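Local coordinates for hemolysin-related protein (Vibrio cholerae serotype O1, PDB 6MLT) that serves as a secreted, calcium-binding matrix protein of biofilms and probably mediates their adhesion, in part by binding carbohydrate through its lectin-like domain, at residues V31-P35 / S517-Y523; F62-Y67 / N542-R546; V92-A96 / S115-L119; W181-I186 / T220-S224; V446-Y450 / S473-V478. One frame throughout, in Å; residues are numbered along the deposited sequence.

Contact 1 of 5, residues V31-P35 / S517-Y523; sequences VMAAP and SGTLWEY
Neither segment is helix or strand here. Residues 31-35 run nearly extended, apart from Met32 at phi/psi -145/27. Residues 517-523 bend sharply, with Gly518 at -60/-24, Thr519 at positive phi (72/129) and Leu520 at -122/-101. The backbones come nearest at Ala34 and Glu522, CA to CA 4.2 Å. A water, W1, bridges the two backbones: it donates to Met32 O (2.8 Å) and accepts from Trp521 N (3.2 Å). The bend is held from within. Ser517 OG accepts from Thr519 N (2.8 Å), an ST turn, and donates to Glu522 OE2 (2.6 Å), while Glu522 OE1 accepts from Leu520 N (2.9 Å); chi1 p and chi2 m fold the glutamate back for this. Met32 (t, t, p) lies along the bend, SD 3.4 Å from Thr519 N and CE 3.7 Å from Leu520 CD1. Ala34 CB makes a CH-pi contact 4.1 Å above the Tyr523 ring centroid, and that tyrosine's OH bonds to Tyr576 O. Here two loops of adjacent propeller blades meet: 31-35 connects strands 28-30 and 36-38, and the loop 517-523 leads into strand 525-527. Strands 536-541 and 56-63 pack on Val31 and Pro35.

Contact 2 of 5, residues F62-Y67 / N542-R546; sequences FEGNKY and NDYDR
Tyr544 gives up far more surface than any other residue of this contact, and most of the other contacts are made to it. Its chi1 is p (65°), chi2 86°, and its CA is 5.3 Å from that of Gly64, the closest backbone approach. Opposite it, Glu63 to Lys66 form a type II' beta turn, closed by Lys66 N to Glu63 O (2.9 Å). Gly64 takes the first corner at phi/psi 54/-129, and its O lies 3.1 Å from Tyr544 CB. Asn65 CA sits over one ring face, a CH-pi contact 4.2 Å from the centroid. The turn belongs to the loop joining antiparallel strands 56-63 and 71-76 of one propeller blade, whereas 542-546 follows strand 536-541 of the blade beside it, so loops of two adjacent blades meet here, away from the metal sites. Phe62 (chi1 p) brings CE2 to 4.1 Å from Tyr544 CD2, which lies at the edge of the phenylalanine ring, and CZ to 4.4 Å from Asn542 CB; the amide of Asn542 turns to Gly518 N, Val31 O and Ser517 OG. Tyr67, also p, meets Tyr544 obliquely, centroids 5.9 Å apart and planes at 40°, with CE2 3.5 Å from Tyr544 OH. Met32 packs against both tyrosines.

Contact 3 of 5, residues V92-A96 / S115-L119; sequences VIADA and STSAL
Water does most of the joining here: three bridging molecules accompany a single direct hydrogen bond. That bond runs from Asp95 N to Thr116 O, 2.9 Å and nearly straight at 171°, next to the closest backbone approach, Asp95 CA to Ser117 CA at 4.5 Å. Ala94 CA adds a CA-H...O contact to the same Thr116 O at 3.6 Å. Two waters donate to Ile93 O, each at 2.9 Å: W2 lies 2.8 Å from Ser115 OG, and W3 lies 2.8 Å from Ser117 OG. W4 donates to Asp95 OD1 (2.7 Å) and accepts from Ala118 N (2.8 Å); the aspartate also forms a salt bridge with Arg97. Ser117, chi1 p, accepts from Leu119 N at OG (2.9 Å), an ST turn that curls the chain. Apolar contact is slight, Ile93 CG2 to Leu119 CD1 at 4.3 Å. Ala94 CB also packs 3.6 Å from the hydroxyl Ser115 OG. Ile93 and Ala94 form the short strand 93-94, outermost in its blade, paired with 71-76. The loop 115-119 connects strands 112-115 and 122-126 of the next blade, in the FG-GAP-like repeat, so a blade edge meets the neighbouring blade, with Ile73 packing on Ala94 and Ser115.

Contact 4 of 5, residues W181-I186 / T220-S224; sequences WAPSSI and TVWFS
The two segments run the same way, end-to-end directions 13° apart, with Ser184 CA 5.1 Å from Phe223 CA. Each leads into the first strand of its propeller blade, 185-188 or 224-227. The apolar and aromatic contacts centre on Pro183, whose CG lies over the Trp222 five-membered ring, a CH-pi contact 3.6 Å from the centroid. Its CD meets Thr220 CG2 at 3.7 Å. Trp181 (t) sends CZ3 to 3.9 Å from Thr220 CG2, and CH2 to 4.2 Å from Trp222 CZ2. Ser184 CB touches Phe223 CD1 (3.4 Å). Separately, the methyl Ile186 CD1 packs on the hydroxyl Ser224 OG (3.3 Å). Polar links go through water: W5 accepts from Ser184 N (2.9 Å) and lies 2.7 Å from Val221 O, while W6 donates to Ser184 OG (2.9 Å) and lies 2.8 Å from Ser224 OG. W7 lies 2.8 Å from Trp222 O and, more weakly, 3.4 Å from Ser184 O. Neighbouring blades are thus joined by ring packing and water-bridged backbone and serine groups, without direct sheet pairing.

Contact 5 of 5, residues V446-Y450 / S473-V478; sequences VYAGY and SGKIGV
Val446 starts the first segment, near the end of strand 443-448, and the second segment runs against it, end-to-end directions 164° apart. Val446 CG1 is 4.2 Å from Val478 CG2, and Tyr447, with CB pointing away, offers its CA to that same methyl at 4.2 Å. Ala448 is most covered: its CB points across to Ile476 CG2 (3.5 Å) and Val478 CG1 (4.2 Å), and its CA is 6.2 Å from Ile476 CA. That gap holds water. W9 accepts from Ala448 N and lies by Ile476 O, both at 2.9 Å, and W8 lies 2.8 Å from Ala448 O and from Ile476 O. Beyond Gly449, Tyr450 (chi1 m) lays one ring face on Gly474 CA, a CH-pi contact 3.4 Å from the centroid, the two CA atoms 4.0 Å apart. Gly474 has phi 72°, and a CB there would clash with the ring. W10 lies 2.8 Å from Tyr450 OH, donates to Ser473 O (3.1 Å) and accepts from Lys475 NZ (2.7 Å). An ST turn, Lys475 N to Ser473 OG at 2.9 Å, shapes the loop entering strand 478-481 of the next blade. Methyl packing, one glycine-tyrosine CH-pi contact and water bridges thus join these adjacent blades in place of direct backbone pairing between the segments.

Overall arrangement
From the N terminus the chain opens contact 1 at 31-35 and contact 2 at 62-67, and closes neither until its far end. Contacts 3, 4 and 5 follow in series, each a short closure between successive propeller blades, and all lie within the spans of both contact 1 and contact 2; the beta-prism lectin region comes between contacts 4 and 5. Residues 517-523 then close contact 1 before 542-546 close contact 2, so the two cross and together join the ends of the propeller ring. Trp521 of contact 1 packs on Trp222 and Phe223 of contact 4, Leu520 O bonds to Ser473 OG of contact 5, and Ala96 of contact 3 meets Ala33 and Phe62.

Contact 1 of 5, residues V31-P35 / S517-Y523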
# COMPACT_ATOMS: atom_id res chain seq x y z
N VAL A 31 3.56 -8.42 26.54
CA VAL A 31 3.42 -8.48 25.08
C VAL A 31 4.37 -7.47 24.45
O VAL A 31 4.44 -6.32 24.89
CB VAL A 31 1.96 -8.23 24.64
CG1 VAL A 31 1.82 -8.47 23.15
CG2 VAL A 31 1.01 -9.14 25.41
N MET A 32 5.10 -7.90 23.42
CA MET A 32 6.06 -7.03 22.75
C MET A 32 6.12 -7.32 21.25
O MET A 32 7.16 -7.07 20.62
CB MET A 32 7.44 -7.15 23.41
CG MET A 32 8.41 -6.01 23.07
SD MET A 32 9.65 -5.72 24.37
CE MET A 32 10.36 -7.36 24.56
N ALA A 33 5.04 -7.83 20.67
CA ALA A 33 4.92 -8.02 19.24
C ALA A 33 3.61 -7.42 18.77
O ALA A 33 2.62 -7.38 19.51
CB ALA A 33 4.99 -9.51 18.85
N ALA A 34 3.61 -6.93 17.53
CA ALA A 34 2.47 -6.18 17.03
C ALA A 34 1.21 -7.04 17.05
O ALA A 34 1.27 -8.24 16.75
CB ALA A 34 2.74 -5.67 15.62
N PRO A 35 0.06 -6.47 17.39
CA PRO A 35 -1.18 -7.25 17.42
C PRO A 35 -1.71 -7.52 16.02
O PRO A 35 -1.44 -6.77 15.07
CB PRO A 35 -2.14 -6.35 18.20
CG PRO A 35 -1.68 -4.96 17.87
CD PRO A 35 -0.19 -5.04 17.67
N SER A 517 7.10 -0.23 27.03
CA SER A 517 7.67 -1.39 26.35
C SER A 517 9.19 -1.31 26.38
O SER A 517 9.76 -0.23 26.24
CB SER A 517 7.18 -1.48 24.90
OG SER A 517 7.76 -2.61 24.26
N GLY A 518 9.83 -2.47 26.55
CA GLY A 518 11.25 -2.57 26.26
C GLY A 518 11.55 -2.26 24.81
O GLY A 518 12.67 -1.83 24.49
N THR A 519 10.55 -2.43 23.94
CA THR A 519 10.54 -2.19 22.50
C THR A 519 11.35 -3.23 21.74
O THR A 519 12.50 -3.55 22.09
CB THR A 519 11.02 -0.77 22.11
OG1 THR A 519 12.43 -0.64 22.33
CG2 THR A 519 10.26 0.29 22.89
N LEU A 520 10.71 -3.80 20.73
CA LEU A 520 11.37 -4.57 19.69
C LEU A 520 11.03 -3.88 18.39
O LEU A 520 11.60 -2.82 18.07
CB LEU A 520 10.94 -6.04 19.76
CG LEU A 520 11.46 -6.83 20.96
CD1 LEU A 520 10.74 -8.17 21.01
CD2 LEU A 520 12.96 -7.01 20.86
N TRP A 521 10.07 -4.40 17.62
CA TRP A 521 9.62 -3.74 16.40
C TRP A 521 8.09 -3.72 16.30
O TRP A 521 7.55 -3.62 15.20
CB TRP A 521 10.25 -4.40 15.17
CG TRP A 521 10.24 -5.89 15.24
CD1 TRP A 521 9.28 -6.74 14.77
CD2 TRP A 521 11.25 -6.71 15.85
NE1 TRP A 521 9.63 -8.04 15.05
CE2 TRP A 521 10.82 -8.05 15.71
CE3 TRP A 521 12.46 -6.45 16.49
CZ2 TRP A 521 11.56 -9.12 16.20
CZ3 TRP A 521 13.20 -7.52 16.98
CH2 TRP A 521 12.75 -8.84 16.82
N GLU A 522 7.39 -3.81 17.43
CA GLU A 522 5.93 -3.76 17.43
C GLU A 522 5.45 -2.36 17.05
O GLU A 522 6.22 -1.39 17.07
CB GLU A 522 5.39 -4.17 18.80
CG GLU A 522 5.52 -3.11 19.92
CD GLU A 522 6.84 -3.17 20.72
OE1 GLU A 522 7.88 -3.65 20.20
OE2 GLU A 522 6.83 -2.68 21.88
N TYR A 523 4.17 -2.25 16.70
CA TYR A 523 3.56 -0.96 16.47
C TYR A 523 2.10 -1.01 16.90
O TYR A 523 1.53 -2.10 17.03
CB TYR A 523 3.67 -0.53 14.99
CG TYR A 523 3.23 -1.57 13.98
CD1 TYR A 523 1.88 -1.87 13.81
CD2 TYR A 523 4.15 -2.24 13.19
CE1 TYR A 523 1.47 -2.83 12.89
CE2 TYR A 523 3.74 -3.20 12.25
CZ TYR A 523 2.40 -3.48 12.11
OH TYR A 523 1.97 -4.41 11.19
O HOH W 1 8.23 -7.02 18.00

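Contact 2 of 5, residues F62-Y67 / N542-R546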
# COMPACT_ATOMS: atom_id res chain seq x y z
N PHE A 62 4.40 -13.42 27.05
CA PHE A 62 5.57 -14.01 27.70
C PHE A 62 5.66 -13.54 29.15
O PHE A 62 5.00 -12.59 29.56
CB PHE A 62 6.87 -13.68 26.95
CG PHE A 62 7.20 -12.22 26.91
CD1 PHE A 62 6.69 -11.42 25.90
CD2 PHE A 62 8.03 -11.65 27.85
CE1 PHE A 62 7.00 -10.07 25.84
CE2 PHE A 62 8.34 -10.30 27.80
CZ PHE A 62 7.82 -9.51 26.79
N GLU A 63 6.51 -14.23 29.91
CA GLU A 63 6.70 -13.96 31.33
C GLU A 63 7.96 -13.15 31.55
O GLU A 63 9.01 -13.43 30.95
CB GLU A 63 6.80 -15.27 32.12
CG GLU A 63 7.03 -15.05 33.62
CD GLU A 63 7.41 -16.32 34.36
OE1 GLU A 63 7.71 -17.35 33.71
OE2 GLU A 63 7.43 -16.29 35.61
N GLY A 64 7.86 -12.16 32.43
CA GLY A 64 9.04 -11.41 32.85
C GLY A 64 9.81 -10.84 31.67
O GLY A 64 9.24 -10.18 30.80
N ASN A 65 11.12 -11.10 31.65
CA ASN A 65 11.97 -10.63 30.56
C ASN A 65 12.29 -11.75 29.57
O ASN A 65 13.27 -11.64 28.82
CB ASN A 65 13.26 -10.04 31.12
CG ASN A 65 14.14 -11.08 31.80
OD1 ASN A 65 13.84 -12.27 31.80
ND2 ASN A 65 15.25 -10.62 32.36
N LYS A 66 11.49 -12.81 29.54
CA LYS A 66 11.80 -14.01 28.76
C LYS A 66 11.22 -13.96 27.35
O LYS A 66 10.72 -14.96 26.84
CB LYS A 66 11.31 -15.25 29.50
N TYR A 67 11.30 -12.81 26.69
CA TYR A 67 10.65 -12.67 25.39
C TYR A 67 11.35 -13.45 24.29
O TYR A 67 10.77 -13.63 23.21
CB TYR A 67 10.58 -11.19 24.98
CG TYR A 67 11.91 -10.48 25.00
CD1 TYR A 67 12.78 -10.57 23.92
CD2 TYR A 67 12.31 -9.74 26.10
CE1 TYR A 67 14.01 -9.92 23.93
CE2 TYR A 67 13.53 -9.09 26.13
CZ TYR A 67 14.37 -9.18 25.04
OH TYR A 67 15.59 -8.53 25.07
N ASN A 542 4.43 -3.94 27.98
CA ASN A 542 5.17 -4.78 28.90
C ASN A 542 5.88 -3.89 29.89
O ASN A 542 6.20 -2.73 29.59
CB ASN A 542 6.16 -5.68 28.15
CG ASN A 542 7.08 -4.88 27.25
OD1 ASN A 542 8.09 -4.35 27.70
ND2 ASN A 542 6.72 -4.79 25.97
N ASP A 543 6.14 -4.43 31.08
CA ASP A 543 6.72 -3.64 32.16
C ASP A 543 7.79 -4.41 32.92
O ASP A 543 8.06 -4.11 34.09
CB ASP A 543 5.63 -3.17 33.14
CG ASP A 543 4.81 -4.30 33.72
OD1 ASP A 543 5.18 -5.48 33.52
OD2 ASP A 543 3.78 -4.01 34.37
N TYR A 544 8.43 -5.38 32.26
CA TYR A 544 9.48 -6.16 32.92
C TYR A 544 10.73 -5.33 33.16
O TYR A 544 11.50 -5.64 34.07
CB TYR A 544 9.83 -7.40 32.08
CG TYR A 544 10.46 -7.05 30.75
CD1 TYR A 544 11.83 -6.83 30.63
CD2 TYR A 544 9.68 -6.92 29.61
CE1 TYR A 544 12.40 -6.49 29.41
CE2 TYR A 544 10.23 -6.59 28.39
CZ TYR A 544 11.60 -6.37 28.30
OH TYR A 544 12.15 -6.03 27.09
N ASP A 545 10.96 -4.29 32.36
CA ASP A 545 12.20 -3.51 32.43
C ASP A 545 11.99 -2.26 33.28
O ASP A 545 10.99 -1.55 33.12
CB ASP A 545 12.67 -3.13 31.03
CG ASP A 545 14.06 -2.50 31.02
OD1 ASP A 545 14.22 -1.38 31.54
OD2 ASP A 545 15.00 -3.14 30.49
N ARG A 546 12.96 -1.97 34.15
CA ARG A 546 12.83 -0.85 35.08
C ARG A 546 12.69 0.48 34.35
O ARG A 546 12.07 1.40 34.89
CB ARG A 546 14.04 -0.81 36.01

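Contact 3 of 5, residues V92-A96 / S115-L119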
# COMPACT_ATOMS: atom_id res chain seq x y z
N VAL A 92 -0.52 -23.02 22.83
CA VAL A 92 0.39 -23.15 21.70
C VAL A 92 1.50 -22.12 21.87
O VAL A 92 1.23 -20.93 22.03
CB VAL A 92 -0.34 -22.95 20.36
CG1 VAL A 92 0.65 -22.99 19.19
CG2 VAL A 92 -1.41 -24.02 20.19
N ILE A 93 2.74 -22.59 21.81
CA ILE A 93 3.91 -21.73 21.95
C ILE A 93 4.30 -21.18 20.58
O ILE A 93 4.41 -21.92 19.60
CB ILE A 93 5.09 -22.49 22.59
CG1 ILE A 93 4.73 -22.98 24.00
CG2 ILE A 93 6.35 -21.61 22.63
CD1 ILE A 93 4.47 -21.86 24.98
N ALA A 94 4.49 -19.86 20.52
CA ALA A 94 5.04 -19.20 19.36
C ALA A 94 6.12 -18.24 19.83
O ALA A 94 6.17 -17.86 21.00
CB ALA A 94 3.97 -18.43 18.57
N ASP A 95 7.00 -17.84 18.91
CA ASP A 95 7.97 -16.83 19.28
C ASP A 95 7.24 -15.55 19.68
O ASP A 95 6.24 -15.17 19.07
CB ASP A 95 8.94 -16.54 18.15
CG ASP A 95 10.17 -15.80 18.63
OD1 ASP A 95 11.08 -16.47 19.17
OD2 ASP A 95 10.21 -14.56 18.52
N ALA A 96 7.72 -14.91 20.75
CA ALA A 96 7.06 -13.75 21.31
C ALA A 96 7.51 -12.44 20.68
O ALA A 96 6.95 -11.39 20.99
CB ALA A 96 7.28 -13.69 22.82
N SER A 115 2.10 -19.61 12.69
CA SER A 115 3.17 -19.17 13.57
C SER A 115 4.21 -20.28 13.71
O SER A 115 3.99 -21.42 13.28
CB SER A 115 2.63 -18.80 14.95
OG SER A 115 2.37 -19.95 15.72
N THR A 116 5.33 -19.93 14.34
CA THR A 116 6.32 -20.93 14.72
C THR A 116 7.13 -20.38 15.89
O THR A 116 6.93 -19.24 16.34
CB THR A 116 7.22 -21.30 13.54
OG1 THR A 116 7.95 -22.51 13.84
CG2 THR A 116 8.20 -20.18 13.21
N SER A 117 8.03 -21.22 16.40
CA SER A 117 8.98 -20.82 17.43
C SER A 117 10.30 -21.52 17.15
O SER A 117 10.40 -22.40 16.29
CB SER A 117 8.49 -21.18 18.83
OG SER A 117 8.81 -22.53 19.12
N ALA A 118 11.33 -21.14 17.91
CA ALA A 118 12.61 -21.81 17.81
C ALA A 118 12.60 -23.17 18.48
O ALA A 118 13.58 -23.91 18.36
CB ALA A 118 13.71 -20.94 18.42
N LEU A 119 11.53 -23.51 19.20
CA LEU A 119 11.44 -24.73 19.97
C LEU A 119 10.73 -25.86 19.23
O LEU A 119 10.68 -26.98 19.75
CB LEU A 119 10.70 -24.46 21.29
CG LEU A 119 11.17 -23.23 22.08
CD1 LEU A 119 10.33 -23.06 23.34
CD2 LEU A 119 12.64 -23.33 22.43
O HOH W 2 4.09 -21.93 16.74
O HOH W 3 6.46 -23.92 19.63
O HOH W 4 10.95 -19.07 19.80

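Contact 4 of 5, residues W181-I186 / T220-S224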
# COMPACT_ATOMS: atom_id res chain seq x y z
N TRP A 181 18.33 -17.17 6.92
CA TRP A 181 17.44 -16.45 7.83
C TRP A 181 17.16 -15.03 7.35
O TRP A 181 18.08 -14.27 7.04
CB TRP A 181 18.03 -16.41 9.23
CG TRP A 181 17.23 -15.56 10.16
CD1 TRP A 181 16.03 -15.87 10.73
CD2 TRP A 181 17.56 -14.25 10.63
NE1 TRP A 181 15.60 -14.84 11.53
CE2 TRP A 181 16.52 -13.83 11.48
CE3 TRP A 181 18.64 -13.38 10.41
CZ2 TRP A 181 16.52 -12.59 12.11
CZ3 TRP A 181 18.64 -12.16 11.04
CH2 TRP A 181 17.59 -11.77 11.88
N ALA A 182 15.88 -14.69 7.32
CA ALA A 182 15.46 -13.33 6.99
C ALA A 182 14.38 -12.90 7.98
O ALA A 182 13.34 -13.57 8.07
CB ALA A 182 14.93 -13.27 5.56
N PRO A 183 14.58 -11.83 8.75
CA PRO A 183 13.50 -11.41 9.67
C PRO A 183 12.24 -11.01 8.94
O PRO A 183 11.15 -11.09 9.52
CB PRO A 183 14.12 -10.23 10.44
CG PRO A 183 15.26 -9.76 9.61
CD PRO A 183 15.77 -10.98 8.87
N SER A 184 12.35 -10.59 7.68
CA SER A 184 11.24 -10.06 6.91
C SER A 184 11.23 -10.61 5.49
O SER A 184 12.25 -10.60 4.81
CB SER A 184 11.32 -8.53 6.82
OG SER A 184 10.39 -8.04 5.88
N SER A 185 10.04 -11.01 5.03
CA SER A 185 9.81 -11.38 3.65
C SER A 185 8.52 -10.72 3.17
O SER A 185 7.55 -10.66 3.93
CB SER A 185 9.69 -12.91 3.46
OG SER A 185 10.75 -13.60 4.10
N ILE A 186 8.50 -10.25 1.92
CA ILE A 186 7.27 -9.80 1.28
C ILE A 186 7.26 -10.29 -0.16
O ILE A 186 8.28 -10.68 -0.72
CB ILE A 186 7.10 -8.26 1.31
CG1 ILE A 186 8.20 -7.55 0.51
CG2 ILE A 186 7.09 -7.75 2.75
CD1 ILE A 186 7.83 -6.12 0.14
N THR A 220 22.09 -6.99 8.13
CA THR A 220 20.82 -7.61 7.75
C THR A 220 19.80 -6.56 7.33
O THR A 220 19.62 -5.55 8.01
CB THR A 220 20.28 -8.42 8.94
OG1 THR A 220 21.24 -9.40 9.33
CG2 THR A 220 18.97 -9.12 8.58
N VAL A 221 19.11 -6.82 6.22
CA VAL A 221 17.99 -6.00 5.79
C VAL A 221 16.74 -6.52 6.46
O VAL A 221 16.40 -7.71 6.33
CB VAL A 221 17.84 -6.01 4.26
CG1 VAL A 221 16.66 -5.17 3.84
CG2 VAL A 221 19.12 -5.51 3.59
N TRP A 222 16.05 -5.65 7.18
CA TRP A 222 14.87 -6.02 7.95
C TRP A 222 13.62 -5.71 7.12
O TRP A 222 13.58 -6.12 5.95
CB TRP A 222 14.93 -5.34 9.32
CG TRP A 222 15.77 -6.10 10.30
CD1 TRP A 222 17.12 -6.30 10.25
CD2 TRP A 222 15.31 -6.76 11.49
NE1 TRP A 222 17.52 -7.04 11.33
CE2 TRP A 222 16.43 -7.33 12.11
CE3 TRP A 222 14.05 -6.92 12.08
CZ2 TRP A 222 16.34 -8.06 13.30
CZ3 TRP A 222 13.97 -7.64 13.27
CH2 TRP A 222 15.10 -8.19 13.86
N PHE A 223 12.62 -5.01 7.64
CA PHE A 223 11.33 -4.94 6.98
C PHE A 223 11.35 -3.97 5.81
O PHE A 223 12.15 -3.03 5.75
CB PHE A 223 10.25 -4.54 7.99
CG PHE A 223 10.06 -5.56 9.07
CD1 PHE A 223 9.31 -6.70 8.84
CD2 PHE A 223 10.65 -5.40 10.32
CE1 PHE A 223 9.15 -7.66 9.83
CE2 PHE A 223 10.48 -6.36 11.31
CZ PHE A 223 9.73 -7.48 11.06
N SER A 224 10.47 -4.24 4.85
CA SER A 224 10.37 -3.47 3.64
C SER A 224 8.92 -3.12 3.38
O SER A 224 7.99 -3.71 3.96
CB SER A 224 10.96 -4.24 2.45
OG SER A 224 10.25 -5.45 2.24
O HOH W 5 14.73 -9.82 6.14
O HOH W 6 11.42 -7.86 3.21
O HOH W 7 13.90 -7.81 3.78

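Contact 5 of 5, residues V446-Y450 / S473-V478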
# COMPACT_ATOMS: atom_id res chain seq x y z
N VAL A 446 8.02 7.10 6.74
CA VAL A 446 8.29 7.42 8.14
C VAL A 446 8.79 6.18 8.85
O VAL A 446 8.32 5.07 8.60
CB VAL A 446 7.04 8.00 8.84
CG1 VAL A 446 5.92 6.97 8.91
CG2 VAL A 446 7.39 8.54 10.22
N TYR A 447 9.76 6.38 9.75
CA TYR A 447 10.31 5.28 10.53
C TYR A 447 10.94 5.83 11.81
O TYR A 447 11.29 7.00 11.90
CB TYR A 447 11.34 4.48 9.74
CG TYR A 447 12.71 5.13 9.63
CD1 TYR A 447 12.96 6.09 8.65
CD2 TYR A 447 13.74 4.77 10.47
CE1 TYR A 447 14.21 6.68 8.54
CE2 TYR A 447 14.99 5.34 10.36
CZ TYR A 447 15.22 6.29 9.39
OH TYR A 447 16.47 6.86 9.29
N ALA A 448 11.08 4.94 12.78
CA ALA A 448 11.71 5.25 14.06
C ALA A 448 13.11 4.67 14.10
O ALA A 448 13.32 3.50 13.74
CB ALA A 448 10.88 4.71 15.22
N GLY A 449 14.07 5.48 14.54
CA GLY A 449 15.42 5.03 14.80
C GLY A 449 15.69 4.91 16.28
O GLY A 449 14.77 4.83 17.10
N TYR A 450 16.98 4.90 16.64
CA TYR A 450 17.34 4.85 18.05
C TYR A 450 16.89 6.10 18.80
O TYR A 450 16.54 6.01 19.99
CB TYR A 450 18.85 4.67 18.22
CG TYR A 450 19.30 3.23 18.11
CD1 TYR A 450 19.17 2.36 19.19
CD2 TYR A 450 19.87 2.74 16.95
CE1 TYR A 450 19.58 1.04 19.10
CE2 TYR A 450 20.29 1.42 16.85
CZ TYR A 450 20.14 0.58 17.93
OH TYR A 450 20.55 -0.72 17.84
N SER A 473 16.54 -0.49 21.61
CA SER A 473 16.23 -1.39 20.50
C SER A 473 16.67 -0.81 19.16
O SER A 473 17.42 -1.45 18.42
CB SER A 473 14.73 -1.69 20.48
OG SER A 473 14.25 -2.04 19.19
N GLY A 474 16.21 0.40 18.85
CA GLY A 474 16.46 0.97 17.54
C GLY A 474 15.67 0.34 16.42
O GLY A 474 15.97 0.59 15.25
N LYS A 475 14.66 -0.48 16.74
CA LYS A 475 13.86 -1.15 15.72
C LYS A 475 12.37 -0.88 15.86
O LYS A 475 11.59 -1.43 15.06
CB LYS A 475 14.11 -2.66 15.76
CG LYS A 475 15.57 -3.07 15.55
CD LYS A 475 15.71 -4.59 15.44
CE LYS A 475 17.16 -5.03 15.30
NZ LYS A 475 17.96 -4.70 16.51
N ILE A 476 11.95 -0.05 16.81
CA ILE A 476 10.53 0.04 17.14
C ILE A 476 9.73 0.46 15.90
O ILE A 476 10.20 1.21 15.04
CB ILE A 476 10.29 1.02 18.30
CG1 ILE A 476 8.82 0.98 18.76
CG2 ILE A 476 10.68 2.45 17.92
CD1 ILE A 476 8.38 -0.36 19.35
N GLY A 477 8.51 -0.06 15.82
CA GLY A 477 7.70 0.14 14.64
C GLY A 477 6.83 1.39 14.70
O GLY A 477 6.73 2.06 15.72
N VAL A 478 6.22 1.67 13.56
CA VAL A 478 5.25 2.75 13.39
C VAL A 478 4.14 2.22 12.50
O VAL A 478 4.31 1.23 11.78
CB VAL A 478 5.88 4.01 12.77
CG1 VAL A 478 6.94 4.59 13.69
CG2 VAL A 478 6.49 3.69 11.40
O HOH W 8 12.25 0.98 13.21
O HOH W 9 9.61 2.42 12.50
O HOH W 10 19.09 -2.31 16.01